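Local structure of vitamin B12-binding protein (Vibrio cholerae O395, 5YSC) at residues 24-29 with 79-84. The protein binds vitamin B12 in the periplasm and probably delivers it to the membrane subunits of the BtuCDF import transporter. Sequence-based numbering, arbitrary orientation.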
loop_
_atom_site.group_PDB
_atom_site.type_symbol
_atom_site.label_atom_id
_atom_site.label_comp_id
_atom_site.label_asym_id
_atom_site.label_seq_id
_atom_site.Cartn_x
_atom_site.Cartn_y
_atom_site.Cartn_z
ATOM N N ILE A 24 1.748 5.398 18.737
ATOM C CA ILE A 24 1.900 6.348 17.635
ATOM C C ILE A 24 2.103 5.558 16.358
ATOM O O ILE A 24 2.877 4.603 16.341
ATOM C CB ILE A 24 3.074 7.302 17.885
ATOM C CG1 ILE A 24 2.704 8.264 19.023
ATOM C CG2 ILE A 24 3.451 8.091 16.619
ATOM C CD1 ILE A 24 3.809 9.270 19.353
ATOM N N SER A 25 1.398 5.955 15.296
ATOM C CA SER A 25 1.540 5.373 13.963
ATOM C C SER A 25 2.210 6.377 13.043
ATOM O O SER A 25 1.795 7.545 12.969
ATOM C CB SER A 25 0.183 4.994 13.376
ATOM O OG SER A 25 0.318 4.751 12.000
ATOM N N LEU A 26 3.205 5.903 12.310
ATOM C CA LEU A 26 3.953 6.759 11.398
ATOM C C LEU A 26 3.572 6.564 9.927
ATOM O O LEU A 26 4.315 7.013 9.053
ATOM C CB LEU A 26 5.448 6.537 11.591
ATOM C CG LEU A 26 5.980 6.772 13.012
ATOM C CD1 LEU A 26 7.481 6.504 13.032
ATOM C CD2 LEU A 26 5.700 8.184 13.523
ATOM N N ALA A 27 2.449 5.892 9.627
ATOM C CA ALA A 27 2.057 5.701 8.228
ATOM C C ALA A 27 0.549 5.481 8.107
ATOM O O ALA A 27 -0.067 4.942 9.026
ATOM C CB ALA A 27 2.791 4.522 7.579
ATOM N N PRO A 28 -0.056 5.877 6.982
ATOM C CA PRO A 28 -1.485 5.574 6.775
ATOM C C PRO A 28 -1.796 4.102 6.899
ATOM O O PRO A 28 -2.797 3.739 7.536
ATOM C CB PRO A 28 -1.738 6.088 5.362
ATOM C CG PRO A 28 -0.763 7.202 5.172
ATOM C CD PRO A 28 0.513 6.683 5.882
ATOM N N HIS A 29 -0.994 3.236 6.284
ATOM C CA HIS A 29 -1.283 1.810 6.387
ATOM C C HIS A 29 -1.139 1.346 7.817
ATOM O O HIS A 29 -1.912 0.506 8.288
ATOM C CB HIS A 29 -0.377 0.979 5.481
ATOM C CG HIS A 29 0.905 0.546 6.151
ATOM N ND1 HIS A 29 1.999 1.374 6.282
ATOM C CD2 HIS A 29 1.213 -0.598 6.807
ATOM C CE1 HIS A 29 2.933 0.752 6.974
ATOM N NE2 HIS A 29 2.488 -0.450 7.286
ATOM N N ASP A 79 4.475 4.501 24.421
ATOM C CA ASP A 79 5.096 3.246 24.806
ATOM C C ASP A 79 5.164 2.266 23.650
ATOM O O ASP A 79 5.741 1.190 23.803
ATOM C CB ASP A 79 4.373 2.627 26.014
ATOM C CG ASP A 79 2.889 2.413 25.788
ATOM O OD1 ASP A 79 2.403 2.676 24.671
ATOM O OD2 ASP A 79 2.198 1.974 26.737
ATOM N N LEU A 80 4.618 2.638 22.486
ATOM C CA LEU A 80 4.777 1.858 21.262
ATOM C C LEU A 80 4.684 2.786 20.052
ATOM O O LEU A 80 3.730 3.555 19.951
ATOM C CB LEU A 80 3.698 0.774 21.159
ATOM C CG LEU A 80 3.699 0.004 19.836
ATOM C CD1 LEU A 80 4.993 -0.790 19.720
ATOM C CD2 LEU A 80 2.474 -0.909 19.727
ATOM N N ILE A 81 5.638 2.675 19.119
ATOM C CA ILE A 81 5.629 3.408 17.862
ATOM C C ILE A 81 5.566 2.364 16.752
ATOM O O ILE A 81 6.329 1.397 16.753
ATOM C CB ILE A 81 6.868 4.319 17.704
ATOM C CG1 ILE A 81 6.939 5.359 18.821
ATOM C CG2 ILE A 81 6.888 4.962 16.321
ATOM C CD1 ILE A 81 8.124 6.302 18.739
ATOM N N ILE A 82 4.624 2.528 15.833
ATOM C CA ILE A 82 4.469 1.645 14.691
ATOM C C ILE A 82 5.104 2.310 13.487
ATOM O O ILE A 82 4.564 3.275 12.950
ATOM C CB ILE A 82 2.997 1.322 14.397
ATOM C CG1 ILE A 82 2.298 0.835 15.655
ATOM C CG2 ILE A 82 2.950 0.277 13.312
ATOM C CD1 ILE A 82 0.797 0.708 15.443
ATOM N N ALA A 83 6.280 1.824 13.100
ATOM C CA ALA A 83 7.059 2.468 12.054
ATOM C C ALA A 83 6.874 1.802 10.705
ATOM O O ALA A 83 6.519 0.641 10.595
ATOM C CB ALA A 83 8.541 2.461 12.397
ATOM N N TRP A 84 7.167 2.570 9.671
ATOM C CA TRP A 84 7.139 2.127 8.289
ATOM C C TRP A 84 8.532 2.316 7.697
ATOM O O TRP A 84 8.806 3.329 7.032
ATOM C CB TRP A 84 6.108 2.910 7.515
ATOM C CG TRP A 84 5.980 2.579 6.083
ATOM C CD1 TRP A 84 6.198 1.362 5.474
ATOM C CD2 TRP A 84 5.587 3.487 5.051
ATOM N NE1 TRP A 84 5.966 1.479 4.133
ATOM C CE2 TRP A 84 5.595 2.769 3.845
ATOM C CE3 TRP A 84 5.218 4.840 5.038
ATOM C CZ2 TRP A 84 5.252 3.364 2.606
ATOM C CZ3 TRP A 84 4.883 5.441 3.808
ATOM C CH2 TRP A 84 4.906 4.702 2.616
#
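His-29, in the first turn of helix 28-36, and Trp-84 meet just beyond the C-terminal ends of strands 23-25 and 80-83, parallel neighbours in the 2-1-3-4 sheet of one lobe of this periplasmic binding protein, where both residues line the cyanocobalamin pocket. Their pairing is T-shaped: the imidazole turns its edge to the indole face, with planes at 67° and His-29 CE1 3.6 Å from Trp-84 CD1. The His-29 chi1 of 90° sets CG between its backbone N and carbonyl carbon, which carries the ring across to the indole, CE1 leading. NE2 is hydrogen-bonded to Ser-106 OG, which helps hold the ring's rotation, while the backbone N of His-29 hydrogen-bonds to cyanocobalamin. Ala-27, the N-cap residue of helix 28-36, brings CB to 3.5 Å from Trp-84 CE3, so the indole is touched by the methyl as well as by the imidazole. Further back, hydrogen bonds lace the strands: Ile-24 N to Leu-80 O (3.0 Å), Ile-82 N to Ile-24 O (2.8 Å, 172° at the hydrogen) and Leu-26 N to Ile-82 O (3.0 Å). On the sheet face bearing Ile-24 and Ile-81, helix 70-76 packs through Ile-73. There Leu-26 crosses the Ile-81 side chain at a slant, its CD1 lying 3.7 Å from Ile-81 CG2 and 4.2 Å from Ala-83 CB.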